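Local coordinates for inorganic pyrophosphatase (Neisseria gonorrhoeae, PDB 5TEA), which probably catalyses the magnesium-dependent hydrolysis of inorganic pyrophosphate to two phosphate ions, working as a homohexamer, at residues H146-K151 with T158-S163; G101-V106 with E162-A167; A97-V102 with D113-V118; I32-N37 with E86-T91; G19-G24 with V173-I178. All blocks are in the same frame, centred on the assembly; numbering follows the deposited sequence. Where two conformers were deposited one is given.

Contact 1: H146-K151 with T158-S163; sequences HFNHYK and TTKVES
Asn148 and Thr159 carry the hydrogen bonds between the late part of helix 137-149 and strand 159-165. Asn148 uses both its side chain and its backbone. Asn148 OD1 takes the backbone N-H of Val161 at 2.8 Å, nearly straight at 166° and in the plane of the amide. The main-chain O of Asn148 receives Thr159 OG1 at 2.9 Å, and this donor stands well above the carbonyl plane. Threonine suits the place: chi1 of 56° sets OG1 between backbone N and carbonyl carbon and leaves CG2 for apolar contact.

Two waters extend the polar network. One accepts from Asn148 ND2 and Lys160 NZ and donates to Val161 O; the other accepts from Lys151 N and donates to Thr159 OG1.

The apolar touches are lighter. Thr159 CG2 meets Lys151 CD at 3.8 Å and Tyr150 CE1 at 4.1 Å, while Val161 CG2 lies 4.0 Å from Phe147 CB.

Tyr150, predicted to bind substrate, also makes a cation-pi contact with Lys61. The chemistry is that of a polar tie: the late part of the helix is bonded to the strand through both O and OD1 of Asn148, and Thr159 OG1 serves as donor to the helix and acceptor from a water.

Contact 2: G101-V106 with E162-A167; sequences GVMKFV and ESWGGA. Unlike the reference sequence in segment 162-167: Gly166 (reference Asp).
The six-membered ring of Trp164 carries Met103 on one face: CG sits 3.5 Å above the plane, offset toward the rim, while CB approaches the rim atom CZ3 at 3.4 Å. Met103 SD comes obliquely, 4.3 Å from the centroid of the six-membered ring of Trp164, which makes this a Met-aromatic contact as well as a CH-pi one. Trp164 NE1 is hydrogen-bonded to Glu144, and Ile140 and Ile143 of helix 137-149 also touch the indole.

The two residues form a non-hydrogen-bonded pair in an antiparallel strand pairing, where strand 159-165 borders strand 94-107. Their side chains lie alongside each other and point the same way. Met103 CG, anti to the backbone N (chi1 -172°), is set over the ring, a place that an unbranched methionine chain can fill.

Next to it, Val102 and Gly165 exchange two backbone bonds; the one from Gly165 N to Val102 O is short, 2.7 Å, and almost straight at 178°. Lacking a CB, Gly165 lets Val102 CG1 settle 3.7 Å from its CA. Farther on, Glu162 N donates to Lys104 O. Lys104 rests its CB and CG near Ser163 OG, and its ammonium group goes on to a salt bridge with Asp113. At the exposed end, the carboxylate oxygen OE2 of Glu162 lies 3.5 Å from CG2 of Val106.

Contact 3: A97-V102 with D113-V118; sequences ARVIGV and DKIVCV
Arg98 and Val118 form a hydrogen-bonded pair between two antiparallel strands, the 97-102 and 114-118 segments, whose N-to-C directions differ by 151°; Arg98 N reaches Val118 O at 2.7 Å and Val118 N returns to Arg98 O.

One face of the sheet carries Val99, Cys117, Val102 and Ile115. Ile115 CG2 meets Val99 CG1 at 3.8 Å, and Ile115 CD1 meets Val102 CG2 at 3.9 Å, so a single isoleucine spans two valines. Cys117 CB lies 3.9 Å from Ala97 CB, and alanine, with no atoms beyond CB, asks for little room there. Small and beta-branched residues suit such a buried sheet, packed here against Ala170 and Ile174 of helix 167-183.

Midway, Ile100 and Gly101 both face Val116: a classic beta bulge in the hairpin of strands 94-107 and 110-119. Val116 O takes Ile100 N at 2.9 Å with an angle of 167°, and Gly101 N only weakly. Val116 N donates to Gly101 O.

Ile100 CG1, set between backbone N and carbonyl carbon (chi1 69°), packs on Val116 CG1, while Ile100 CG2 touches Val118 CG2 at 4.1 Å, the side chains of Ile100 and Val118 crossing at about a right angle.

Contact 4: I32-N37 with E86-T91; sequences IPAGSN and EQPLAT
Ala34 N and Leu89 N, one from each loop, both donate to the side-chain oxygen OD1 of Asn64, which thereby joins two segments that have no direct hydrogen bond between them. What touches directly is mostly proline ring and carbonyl. Leu89 O lies against carbons of Pro33, 3.2 Å from CB and 3.4 Å from CG, and Ala34 O lies 3.4 Å from Pro88 CG. The prolines Pro33 and Pro88 also meet each other, CB to CB, at 4.0 Å. Such rigid rings suit a loop junction because they offer carbon surface without a backbone N-H that would need a partner.

Thr91 OG1, beside its own backbone N (chi1 -62°), touches Pro33 CD at 3.7 Å while bonding to Glu31 O, so the hydroxyl is satisfied although it rests against a ring.

Around the contact, Gln87 and Leu89 pack on His38 of a neighbouring subunit, which places the 86-91 loop at a hexamer interface. The 32-37 segment folds into a type II beta turn from Pro33 to Ser36, closed by Ser36 N donating to Pro33 O at 3.1 Å; its third residue, Gly35, adopts the positive phi (84°) for which this turn characteristically takes glycine.

Contact 5: G19-G24 with V173-I178; sequences GDVDGG and VIKESI
Lys175 reaches from helix 167-183 to Val21 and Asp22 in the turn beside it. From CB the chain starts with CG anti to the carbonyl carbon (chi1 -71°), and Lys175 CG lies 3.9 Å from Val21 CG1. CD leads on from CG to CE. Lys175 CE then comes 3.1 Å from Asp22 OD1, and Lys175 NZ makes a salt bridge to that same oxygen at 2.7 Å, on its syn lone pair; the two side chains cross at about a right angle. A long aliphatic lysine suits the place, since its carbons can pack on a valine before its charge reaches the surface carboxylate.

Val21 points toward the helix. Val21 CG1 touches Ile174 CG2 at 3.8 Å and Val21 CG2 touches Ile178 CD1 at 3.7 Å, two isoleucines one turn apart in the helix.

The turn holds its own shape. Val21 to Gly24 is a type I beta turn, and Asp20 OD1 receives Gly23 N at 2.8 Å from above the carboxylate plane, an Asx motif. Gly24 takes a positive phi that favours glycine. Lys171 bonds to Asp22 O, adding a second lysine of the helix to the turn.

A hydrophobic contact, with Val21 and Ile174 buried, thus lies beside an ion pair of exposed residues, and solvent would be expected to weaken the electrostatic share; the valine and isoleucines supply the water-excluding part.

Contact 3 is the buried centre, and contacts 2 and 3 share Gly101 and Val102 on strand 94-107, which is paired with a different strand in each; their salt bridge from Lys104 to Asp113 ties them together. Contact 1 continues from contact 2 along strand 159-165 but joins it to a helix, through side-chain and water bonds in place of strand pairing. Contact 5 brings helix 167-183 against the turn before strand 25-32, combining apolar packing with a surface ion pair, and it touches contact 3 through Ile174. Contact 4 stands apart, on the opposite side of the chain's centre from contacts 2 and 5, where two loops meet through Pro33 and Pro88 near other subunits.

Contact 1: H146-K151 with T158-S163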
# COMPACT_ATOMS: atom_id res chain seq x y z
N HIS B 146 -15.54 -17.64 -1.16
CA HIS B 146 -15.78 -16.47 -0.33
C HIS B 146 -17.25 -16.38 0.06
O HIS B 146 -17.59 -16.27 1.24
CB HIS B 146 -15.34 -15.18 -1.04
CG HIS B 146 -15.71 -13.94 -0.29
ND1 HIS B 146 -14.96 -13.45 0.76
CD2 HIS B 146 -16.78 -13.12 -0.39
CE1 HIS B 146 -15.54 -12.37 1.25
NE2 HIS B 146 -16.66 -12.16 0.58
N PHE B 147 -18.14 -16.40 -0.93
CA PHE B 147 -19.54 -16.16 -0.61
C PHE B 147 -20.20 -17.36 0.05
O PHE B 147 -21.22 -17.18 0.72
CB PHE B 147 -20.29 -15.71 -1.87
CG PHE B 147 -20.04 -14.27 -2.21
CD1 PHE B 147 -20.64 -13.27 -1.47
CD2 PHE B 147 -19.13 -13.92 -3.21
CE1 PHE B 147 -20.37 -11.91 -1.72
CE2 PHE B 147 -18.85 -12.57 -3.46
CZ PHE B 147 -19.48 -11.57 -2.74
N ASN B 148 -19.65 -18.57 -0.12
CA ASN B 148 -20.15 -19.74 0.59
C ASN B 148 -19.75 -19.74 2.07
O ASN B 148 -20.38 -20.44 2.87
CB ASN B 148 -19.61 -21.03 -0.05
CG ASN B 148 -20.43 -21.45 -1.26
OD1 ASN B 148 -21.58 -21.05 -1.40
ND2 ASN B 148 -19.86 -22.31 -2.11
N HIS B 149 -18.74 -18.95 2.45
CA HIS B 149 -18.18 -19.07 3.78
C HIS B 149 -18.04 -17.77 4.57
O HIS B 149 -17.59 -17.82 5.72
CB HIS B 149 -16.80 -19.74 3.68
CG HIS B 149 -16.86 -21.17 3.25
ND1 HIS B 149 -17.18 -22.19 4.12
CD2 HIS B 149 -16.68 -21.75 2.04
CE1 HIS B 149 -17.18 -23.34 3.47
NE2 HIS B 149 -16.88 -23.11 2.21
N TYR B 150 -18.41 -16.62 4.00
CA TYR B 150 -18.00 -15.37 4.65
C TYR B 150 -18.75 -15.07 5.94
O TYR B 150 -18.30 -14.23 6.72
CB TYR B 150 -18.13 -14.19 3.68
CG TYR B 150 -19.55 -13.74 3.41
CD1 TYR B 150 -20.40 -14.50 2.62
CD2 TYR B 150 -20.02 -12.54 3.92
CE1 TYR B 150 -21.70 -14.07 2.35
CE2 TYR B 150 -21.31 -12.10 3.66
CZ TYR B 150 -22.14 -12.87 2.88
OH TYR B 150 -23.42 -12.44 2.62
N LYS B 151 -19.85 -15.77 6.22
CA LYS B 151 -20.52 -15.64 7.51
C LYS B 151 -20.22 -16.81 8.44
O LYS B 151 -20.89 -16.96 9.47
CB LYS B 151 -22.03 -15.50 7.30
CG LYS B 151 -22.44 -14.22 6.57
CD LYS B 151 -23.94 -14.14 6.41
CE LYS B 151 -24.41 -12.77 5.95
NZ LYS B 151 -24.44 -11.79 7.08
N THR B 158 -28.37 -19.89 5.44
CA THR B 158 -27.66 -20.35 4.25
C THR B 158 -26.84 -19.21 3.65
O THR B 158 -27.26 -18.05 3.66
CB THR B 158 -28.66 -20.89 3.23
OG1 THR B 158 -29.22 -22.12 3.71
CG2 THR B 158 -28.00 -21.11 1.87
N THR B 159 -25.62 -19.54 3.21
CA THR B 159 -24.83 -18.74 2.28
C THR B 159 -24.39 -19.72 1.20
O THR B 159 -23.44 -20.47 1.40
CB THR B 159 -23.61 -18.07 2.95
OG1 THR B 159 -22.78 -19.07 3.58
CG2 THR B 159 -24.04 -17.04 3.99
N LYS B 160 -25.09 -19.74 0.06
CA LYS B 160 -24.86 -20.80 -0.92
C LYS B 160 -24.88 -20.24 -2.33
O LYS B 160 -25.90 -19.71 -2.77
CB LYS B 160 -25.91 -21.91 -0.80
CG LYS B 160 -25.69 -23.05 -1.78
CD LYS B 160 -24.28 -23.60 -1.68
CE LYS B 160 -24.11 -24.88 -2.50
NZ LYS B 160 -22.69 -25.37 -2.47
N VAL B 161 -23.78 -20.42 -3.03
CA VAL B 161 -23.73 -20.17 -4.47
C VAL B 161 -24.34 -21.37 -5.19
O VAL B 161 -23.81 -22.48 -5.11
CB VAL B 161 -22.29 -19.91 -4.95
CG1 VAL B 161 -22.29 -19.74 -6.48
CG2 VAL B 161 -21.69 -18.68 -4.22
N GLU B 162 -25.46 -21.14 -5.88
CA GLU B 162 -26.24 -22.21 -6.48
C GLU B 162 -25.76 -22.56 -7.88
O GLU B 162 -25.84 -23.73 -8.27
CB GLU B 162 -27.71 -21.82 -6.56
CG GLU B 162 -28.33 -21.47 -5.21
CD GLU B 162 -28.59 -22.70 -4.34
OE1 GLU B 162 -28.21 -23.82 -4.73
OE2 GLU B 162 -29.17 -22.53 -3.25
N SER B 163 -25.28 -21.57 -8.62
CA SER B 163 -24.82 -21.76 -9.99
C SER B 163 -24.21 -20.46 -10.47
O SER B 163 -24.38 -19.40 -9.87
CB SER B 163 -25.95 -22.18 -10.93
OG SER B 163 -26.86 -21.11 -11.11
O HOH W 1 -21.52 -23.49 -4.06
O HOH W 2 -20.99 -18.32 5.44

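Contact 2: G101-V106 with E162-A167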
# COMPACT_ATOMS: atom_id res chain seq x y z
N GLY B 101 -21.95 -12.08 -16.50
CA GLY B 101 -22.51 -13.27 -15.91
C GLY B 101 -23.28 -12.94 -14.64
O GLY B 101 -23.47 -11.76 -14.30
N VAL B 102 -23.75 -13.98 -13.96
CA VAL B 102 -24.45 -13.81 -12.69
C VAL B 102 -24.07 -14.94 -11.74
O VAL B 102 -23.97 -16.10 -12.14
CB VAL B 102 -25.98 -13.72 -12.87
CG1 VAL B 102 -26.55 -14.91 -13.67
CG2 VAL B 102 -26.68 -13.51 -11.52
N MET B 103 -23.79 -14.57 -10.49
CA MET B 103 -23.63 -15.53 -9.42
C MET B 103 -25.00 -15.72 -8.77
O MET B 103 -25.47 -14.83 -8.07
CB MET B 103 -22.59 -15.05 -8.41
CG MET B 103 -22.23 -16.10 -7.38
SD MET B 103 -21.06 -15.47 -6.17
CE MET B 103 -22.15 -14.55 -5.10
N LYS B 104 -25.66 -16.86 -9.04
CA LYS B 104 -26.92 -17.16 -8.38
C LYS B 104 -26.65 -17.55 -6.93
O LYS B 104 -25.86 -18.46 -6.66
CB LYS B 104 -27.66 -18.29 -9.09
CG LYS B 104 -28.08 -17.93 -10.50
CD LYS B 104 -29.18 -16.88 -10.51
CE LYS B 104 -30.49 -17.47 -10.02
NZ LYS B 104 -31.65 -16.53 -10.15
N PHE B 105 -27.31 -16.88 -6.00
CA PHE B 105 -26.87 -16.92 -4.61
C PHE B 105 -28.07 -16.84 -3.69
O PHE B 105 -29.00 -16.07 -3.93
CB PHE B 105 -25.89 -15.78 -4.34
CG PHE B 105 -25.25 -15.81 -2.98
CD1 PHE B 105 -24.42 -16.85 -2.60
CD2 PHE B 105 -25.44 -14.76 -2.10
CE1 PHE B 105 -23.82 -16.87 -1.34
CE2 PHE B 105 -24.84 -14.75 -0.84
CZ PHE B 105 -24.02 -15.80 -0.46
N VAL B 106 -28.03 -17.63 -2.62
CA VAL B 106 -29.06 -17.63 -1.61
C VAL B 106 -28.40 -17.24 -0.30
O VAL B 106 -27.37 -17.81 0.07
CB VAL B 106 -29.76 -19.00 -1.51
CG1 VAL B 106 -30.74 -19.02 -0.34
CG2 VAL B 106 -30.47 -19.31 -2.83
N GLU B 162 -25.46 -21.14 -5.88
CA GLU B 162 -26.24 -22.21 -6.48
C GLU B 162 -25.76 -22.56 -7.88
O GLU B 162 -25.84 -23.73 -8.27
CB GLU B 162 -27.71 -21.82 -6.56
CG GLU B 162 -28.33 -21.47 -5.21
CD GLU B 162 -28.59 -22.70 -4.34
OE1 GLU B 162 -28.21 -23.82 -4.73
OE2 GLU B 162 -29.17 -22.53 -3.25
N SER B 163 -25.28 -21.57 -8.62
CA SER B 163 -24.82 -21.76 -9.99
C SER B 163 -24.21 -20.46 -10.47
O SER B 163 -24.38 -19.40 -9.87
CB SER B 163 -25.95 -22.18 -10.93
OG SER B 163 -26.86 -21.11 -11.11
N TRP B 164 -23.51 -20.56 -11.60
CA TRP B 164 -22.96 -19.41 -12.31
C TRP B 164 -23.68 -19.32 -13.64
O TRP B 164 -23.72 -20.30 -14.39
CB TRP B 164 -21.46 -19.57 -12.51
CG TRP B 164 -20.69 -19.48 -11.24
CD1 TRP B 164 -20.28 -20.52 -10.46
CD2 TRP B 164 -20.24 -18.29 -10.61
NE1 TRP B 164 -19.57 -20.04 -9.38
CE2 TRP B 164 -19.54 -18.67 -9.44
CE3 TRP B 164 -20.35 -16.93 -10.91
CZ2 TRP B 164 -18.96 -17.75 -8.59
CZ3 TRP B 164 -19.76 -16.01 -10.05
CH2 TRP B 164 -19.08 -16.43 -8.91
N GLY B 165 -24.29 -18.17 -13.91
CA GLY B 165 -25.11 -18.00 -15.10
C GLY B 165 -24.42 -17.07 -16.09
O GLY B 165 -23.56 -16.28 -15.69
N GLY B 166 -24.79 -17.15 -17.36
CA GLY B 166 -24.19 -16.31 -18.37
C GLY B 166 -24.86 -14.95 -18.42
O GLY B 166 -25.74 -14.62 -17.61
N ALA B 167 -24.45 -14.14 -19.40
CA ALA B 167 -24.92 -12.76 -19.45
C ALA B 167 -26.41 -12.68 -19.77
O ALA B 167 -27.09 -11.75 -19.31
CB ALA B 167 -24.13 -11.96 -20.48

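Contact 3: A97-V102 with D113-V118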
# COMPACT_ATOMS: atom_id res chain seq x y z
N ALA B 97 -20.57 -0.42 -17.06
CA ALA B 97 -19.94 -1.72 -16.88
C ALA B 97 -20.58 -2.75 -17.79
O ALA B 97 -21.79 -2.72 -18.03
CB ALA B 97 -20.05 -2.19 -15.42
N ARG B 98 -19.76 -3.68 -18.29
CA ARG B 98 -20.29 -4.76 -19.11
C ARG B 98 -20.72 -5.91 -18.21
O ARG B 98 -19.98 -6.31 -17.31
CB ARG B 98 -19.24 -5.24 -20.12
CG ARG B 98 -19.56 -6.60 -20.74
CD ARG B 98 -18.50 -7.04 -21.75
NE ARG B 98 -18.60 -6.31 -23.01
CZ ARG B 98 -19.41 -6.63 -24.01
NH1 ARG B 98 -20.22 -7.68 -23.93
NH2 ARG B 98 -19.42 -5.88 -25.11
N VAL B 99 -21.93 -6.42 -18.45
CA VAL B 99 -22.46 -7.60 -17.77
C VAL B 99 -21.83 -8.84 -18.39
O VAL B 99 -21.99 -9.08 -19.59
CB VAL B 99 -23.99 -7.66 -17.90
CG1 VAL B 99 -24.55 -8.97 -17.30
CG2 VAL B 99 -24.66 -6.44 -17.31
N ILE B 100 -21.13 -9.65 -17.59
CA ILE B 100 -20.53 -10.87 -18.12
C ILE B 100 -21.09 -12.15 -17.51
O ILE B 100 -20.75 -13.24 -18.01
CB ILE B 100 -18.98 -10.88 -18.02
CG1 ILE B 100 -18.51 -10.97 -16.56
CG2 ILE B 100 -18.36 -9.69 -18.79
CD1 ILE B 100 -17.02 -11.25 -16.42
N GLY B 101 -21.95 -12.08 -16.50
CA GLY B 101 -22.51 -13.27 -15.91
C GLY B 101 -23.28 -12.94 -14.64
O GLY B 101 -23.47 -11.76 -14.30
N VAL B 102 -23.75 -13.98 -13.96
CA VAL B 102 -24.45 -13.81 -12.69
C VAL B 102 -24.07 -14.94 -11.74
O VAL B 102 -23.97 -16.10 -12.14
CB VAL B 102 -25.98 -13.72 -12.87
CG1 VAL B 102 -26.55 -14.91 -13.67
CG2 VAL B 102 -26.68 -13.51 -11.52
N ASP B 113 -28.96 -12.70 -5.70
CA ASP B 113 -28.06 -12.85 -6.84
C ASP B 113 -27.13 -11.65 -6.97
O ASP B 113 -27.47 -10.54 -6.56
CB ASP B 113 -28.85 -13.01 -8.14
CG ASP B 113 -29.72 -14.24 -8.17
OD1 ASP B 113 -29.39 -15.22 -7.47
OD2 ASP B 113 -30.75 -14.23 -8.91
N LYS B 114 -25.98 -11.87 -7.60
CA LYS B 114 -24.99 -10.83 -7.80
C LYS B 114 -24.53 -10.85 -9.25
O LYS B 114 -24.07 -11.88 -9.75
CB LYS B 114 -23.82 -11.01 -6.82
CG LYS B 114 -24.34 -11.26 -5.40
CD LYS B 114 -23.38 -10.90 -4.31
CE LYS B 114 -23.91 -11.41 -2.97
NZ LYS B 114 -25.21 -10.77 -2.62
N ILE B 115 -24.71 -9.73 -9.94
CA ILE B 115 -24.33 -9.61 -11.35
C ILE B 115 -22.82 -9.46 -11.42
O ILE B 115 -22.24 -8.69 -10.65
CB ILE B 115 -25.04 -8.40 -11.99
CG1 ILE B 115 -26.54 -8.42 -11.67
CG2 ILE B 115 -24.81 -8.38 -13.51
CD1 ILE B 115 -27.23 -9.70 -12.19
N VAL B 116 -22.17 -10.21 -12.31
CA VAL B 116 -20.72 -10.14 -12.48
C VAL B 116 -20.44 -9.18 -13.63
O VAL B 116 -21.00 -9.33 -14.73
CB VAL B 116 -20.11 -11.52 -12.74
CG1 VAL B 116 -18.58 -11.41 -12.74
CG2 VAL B 116 -20.59 -12.54 -11.71
N CYS B 117 -19.59 -8.19 -13.38
CA CYS B 117 -19.35 -7.12 -14.34
C CYS B 117 -17.86 -6.83 -14.42
O CYS B 117 -17.10 -7.12 -13.50
CB CYS B 117 -20.07 -5.81 -13.96
SG CYS B 117 -21.86 -5.86 -14.03
N VAL B 118 -17.48 -6.19 -15.53
CA VAL B 118 -16.18 -5.52 -15.67
C VAL B 118 -16.45 -4.12 -16.20
O VAL B 118 -17.51 -3.85 -16.78
CB VAL B 118 -15.24 -6.30 -16.62
CG1 VAL B 118 -14.88 -7.67 -16.01
CG2 VAL B 118 -15.91 -6.48 -18.01

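Contact 4: I32-N37 with E86-T91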
# COMPACT_ATOMS: atom_id res chain seq x y z
N ILE B 32 -17.67 -1.03 -2.24
CA ILE B 32 -16.58 -1.61 -1.47
C ILE B 32 -15.40 -1.88 -2.40
O ILE B 32 -15.55 -2.63 -3.37
CB ILE B 32 -16.98 -2.93 -0.79
CG1 ILE B 32 -18.21 -2.74 0.12
CG2 ILE B 32 -15.80 -3.44 0.05
CD1 ILE B 32 -18.76 -4.09 0.69
N PRO B 33 -14.22 -1.34 -2.13
CA PRO B 33 -13.03 -1.74 -2.89
C PRO B 33 -12.68 -3.21 -2.67
O PRO B 33 -12.77 -3.72 -1.55
CB PRO B 33 -11.92 -0.84 -2.32
CG PRO B 33 -12.65 0.26 -1.57
CD PRO B 33 -13.89 -0.38 -1.06
N ALA B 34 -12.27 -3.87 -3.74
CA ALA B 34 -11.70 -5.21 -3.61
C ALA B 34 -10.59 -5.19 -2.57
O ALA B 34 -9.81 -4.25 -2.50
CB ALA B 34 -11.12 -5.68 -4.94
N GLY B 35 -10.52 -6.26 -1.77
CA GLY B 35 -9.53 -6.36 -0.72
C GLY B 35 -9.89 -5.69 0.59
O GLY B 35 -9.11 -5.79 1.55
N SER B 36 -11.04 -5.02 0.68
CA SER B 36 -11.46 -4.37 1.92
C SER B 36 -12.31 -5.31 2.77
O SER B 36 -13.12 -6.08 2.24
CB SER B 36 -12.25 -3.09 1.60
OG SER B 36 -12.76 -2.50 2.78
N ASN B 37 -12.12 -5.27 4.09
CA ASN B 37 -13.04 -5.95 5.00
C ASN B 37 -14.04 -4.99 5.63
O ASN B 37 -14.61 -5.30 6.69
CB ASN B 37 -12.28 -6.73 6.09
CG ASN B 37 -11.50 -5.83 7.03
OD1 ASN B 37 -10.98 -4.79 6.62
ND2 ASN B 37 -11.39 -6.24 8.30
N GLU B 86 -8.32 -5.14 -12.05
CA GLU B 86 -6.98 -5.49 -11.58
C GLU B 86 -6.62 -4.72 -10.30
O GLU B 86 -6.00 -5.28 -9.39
CB GLU B 86 -5.95 -5.22 -12.69
CG GLU B 86 -5.85 -6.32 -13.76
CD GLU B 86 -6.79 -6.13 -14.97
OE1 GLU B 86 -6.94 -4.99 -15.48
OE2 GLU B 86 -7.37 -7.16 -15.41
N GLN B 87 -6.99 -3.44 -10.23
CA GLN B 87 -6.71 -2.62 -9.06
C GLN B 87 -8.02 -2.15 -8.42
O GLN B 87 -8.98 -1.83 -9.13
CB GLN B 87 -5.83 -1.42 -9.45
CG GLN B 87 -4.41 -1.81 -9.90
CD GLN B 87 -4.28 -2.09 -11.40
OE1 GLN B 87 -5.07 -1.62 -12.22
NE2 GLN B 87 -3.25 -2.86 -11.77
N PRO B 88 -8.10 -2.10 -7.09
CA PRO B 88 -9.38 -1.78 -6.44
C PRO B 88 -9.93 -0.41 -6.84
O PRO B 88 -9.19 0.55 -7.05
CB PRO B 88 -9.04 -1.82 -4.94
CG PRO B 88 -7.84 -2.69 -4.84
CD PRO B 88 -7.05 -2.47 -6.11
N LEU B 89 -11.26 -0.35 -6.93
CA LEU B 89 -11.99 0.88 -7.17
C LEU B 89 -12.46 1.50 -5.85
O LEU B 89 -12.87 0.79 -4.93
CB LEU B 89 -13.18 0.58 -8.08
CG LEU B 89 -13.83 1.72 -8.86
CD1 LEU B 89 -12.78 2.44 -9.69
CD2 LEU B 89 -14.98 1.19 -9.73
N ALA B 90 -12.41 2.84 -5.77
CA ALA B 90 -12.83 3.53 -4.55
C ALA B 90 -14.35 3.54 -4.38
O ALA B 90 -15.12 3.54 -5.35
CB ALA B 90 -12.32 4.97 -4.54
N THR B 91 -14.78 3.59 -3.12
CA THR B 91 -16.20 3.78 -2.79
C THR B 91 -16.72 5.08 -3.41
O THR B 91 -16.08 6.13 -3.30
CB THR B 91 -16.40 3.85 -1.27
OG1 THR B 91 -16.00 2.62 -0.65
CG2 THR B 91 -17.85 4.18 -0.91

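Contact 5: G19-G24 with V173-I178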
# COMPACT_ATOMS: atom_id res chain seq x y z
N GLY B 19 -29.34 1.80 -17.11
CA GLY B 19 -28.55 1.82 -18.34
C GLY B 19 -29.07 0.87 -19.41
O GLY B 19 -30.26 0.54 -19.45
N ASP B 20 -28.17 0.41 -20.29
CA ASP B 20 -28.55 -0.33 -21.50
C ASP B 20 -28.53 -1.83 -21.19
O ASP B 20 -27.61 -2.56 -21.57
CB ASP B 20 -27.61 0.02 -22.65
CG ASP B 20 -28.01 -0.65 -23.97
OD1 ASP B 20 -29.02 -1.38 -24.01
OD2 ASP B 20 -27.30 -0.44 -24.97
N VAL B 21 -29.58 -2.29 -20.50
CA VAL B 21 -29.61 -3.68 -20.05
C VAL B 21 -29.55 -4.63 -21.24
O VAL B 21 -28.76 -5.58 -21.25
CB VAL B 21 -30.86 -3.94 -19.19
CG1 VAL B 21 -30.87 -5.38 -18.69
CG2 VAL B 21 -30.90 -2.96 -18.02
N ASP B 22 -30.39 -4.39 -22.25
CA ASP B 22 -30.39 -5.23 -23.44
C ASP B 22 -29.02 -5.27 -24.11
O ASP B 22 -28.57 -6.33 -24.57
CB ASP B 22 -31.44 -4.73 -24.44
CG ASP B 22 -32.84 -5.24 -24.14
OD1 ASP B 22 -33.00 -6.07 -23.23
OD2 ASP B 22 -33.79 -4.80 -24.82
N GLY B 23 -28.33 -4.13 -24.17
CA GLY B 23 -27.00 -4.12 -24.76
C GLY B 23 -25.91 -4.68 -23.87
O GLY B 23 -24.77 -4.83 -24.33
N GLY B 24 -26.23 -4.99 -22.62
CA GLY B 24 -25.26 -5.52 -21.68
C GLY B 24 -24.30 -4.51 -21.11
O GLY B 24 -23.30 -4.90 -20.50
N VAL B 173 -32.33 -11.47 -14.76
CA VAL B 173 -32.34 -11.08 -13.35
C VAL B 173 -32.43 -9.56 -13.21
O VAL B 173 -33.23 -9.05 -12.42
CB VAL B 173 -31.09 -11.64 -12.64
CG1 VAL B 173 -30.96 -11.06 -11.21
CG2 VAL B 173 -31.13 -13.16 -12.63
N ILE B 174 -31.62 -8.83 -13.98
CA ILE B 174 -31.66 -7.37 -13.93
C ILE B 174 -33.05 -6.86 -14.30
O ILE B 174 -33.63 -6.01 -13.60
CB ILE B 174 -30.58 -6.76 -14.84
CG1 ILE B 174 -29.18 -7.10 -14.31
CG2 ILE B 174 -30.73 -5.25 -14.90
CD1 ILE B 174 -28.03 -6.82 -15.33
N LYS B 175 -33.62 -7.37 -15.40
CA LYS B 175 -34.93 -6.89 -15.84
C LYS B 175 -36.02 -7.19 -14.81
O LYS B 175 -36.94 -6.39 -14.62
CB LYS B 175 -35.28 -7.49 -17.20
CG LYS B 175 -34.43 -6.93 -18.33
CD LYS B 175 -34.86 -7.49 -19.67
CE LYS B 175 -34.79 -6.42 -20.73
NZ LYS B 175 -35.23 -6.91 -22.07
N GLU B 176 -35.93 -8.34 -14.14
CA GLU B 176 -36.88 -8.64 -13.07
C GLU B 176 -36.73 -7.64 -11.92
O GLU B 176 -37.73 -7.25 -11.30
CB GLU B 176 -36.67 -10.07 -12.57
CG GLU B 176 -37.13 -11.14 -13.55
CD GLU B 176 -36.63 -12.53 -13.19
OE1 GLU B 176 -35.82 -12.65 -12.24
OE2 GLU B 176 -37.04 -13.50 -13.86
N SER B 177 -35.50 -7.25 -11.61
CA SER B 177 -35.27 -6.31 -10.52
C SER B 177 -35.67 -4.89 -10.89
O SER B 177 -36.07 -4.11 -10.02
CB SER B 177 -33.81 -6.37 -10.09
OG SER B 177 -33.44 -7.71 -9.87
N ILE B 178 -35.58 -4.53 -12.18
CA ILE B 178 -36.11 -3.25 -12.63
C ILE B 178 -37.62 -3.21 -12.44
O ILE B 178 -38.18 -2.18 -12.04
CB ILE B 178 -35.71 -2.99 -14.09
CG1 ILE B 178 -34.19 -2.79 -14.19
CG2 ILE B 178 -36.51 -1.82 -14.70
CD1 ILE B 178 -33.68 -2.67 -15.61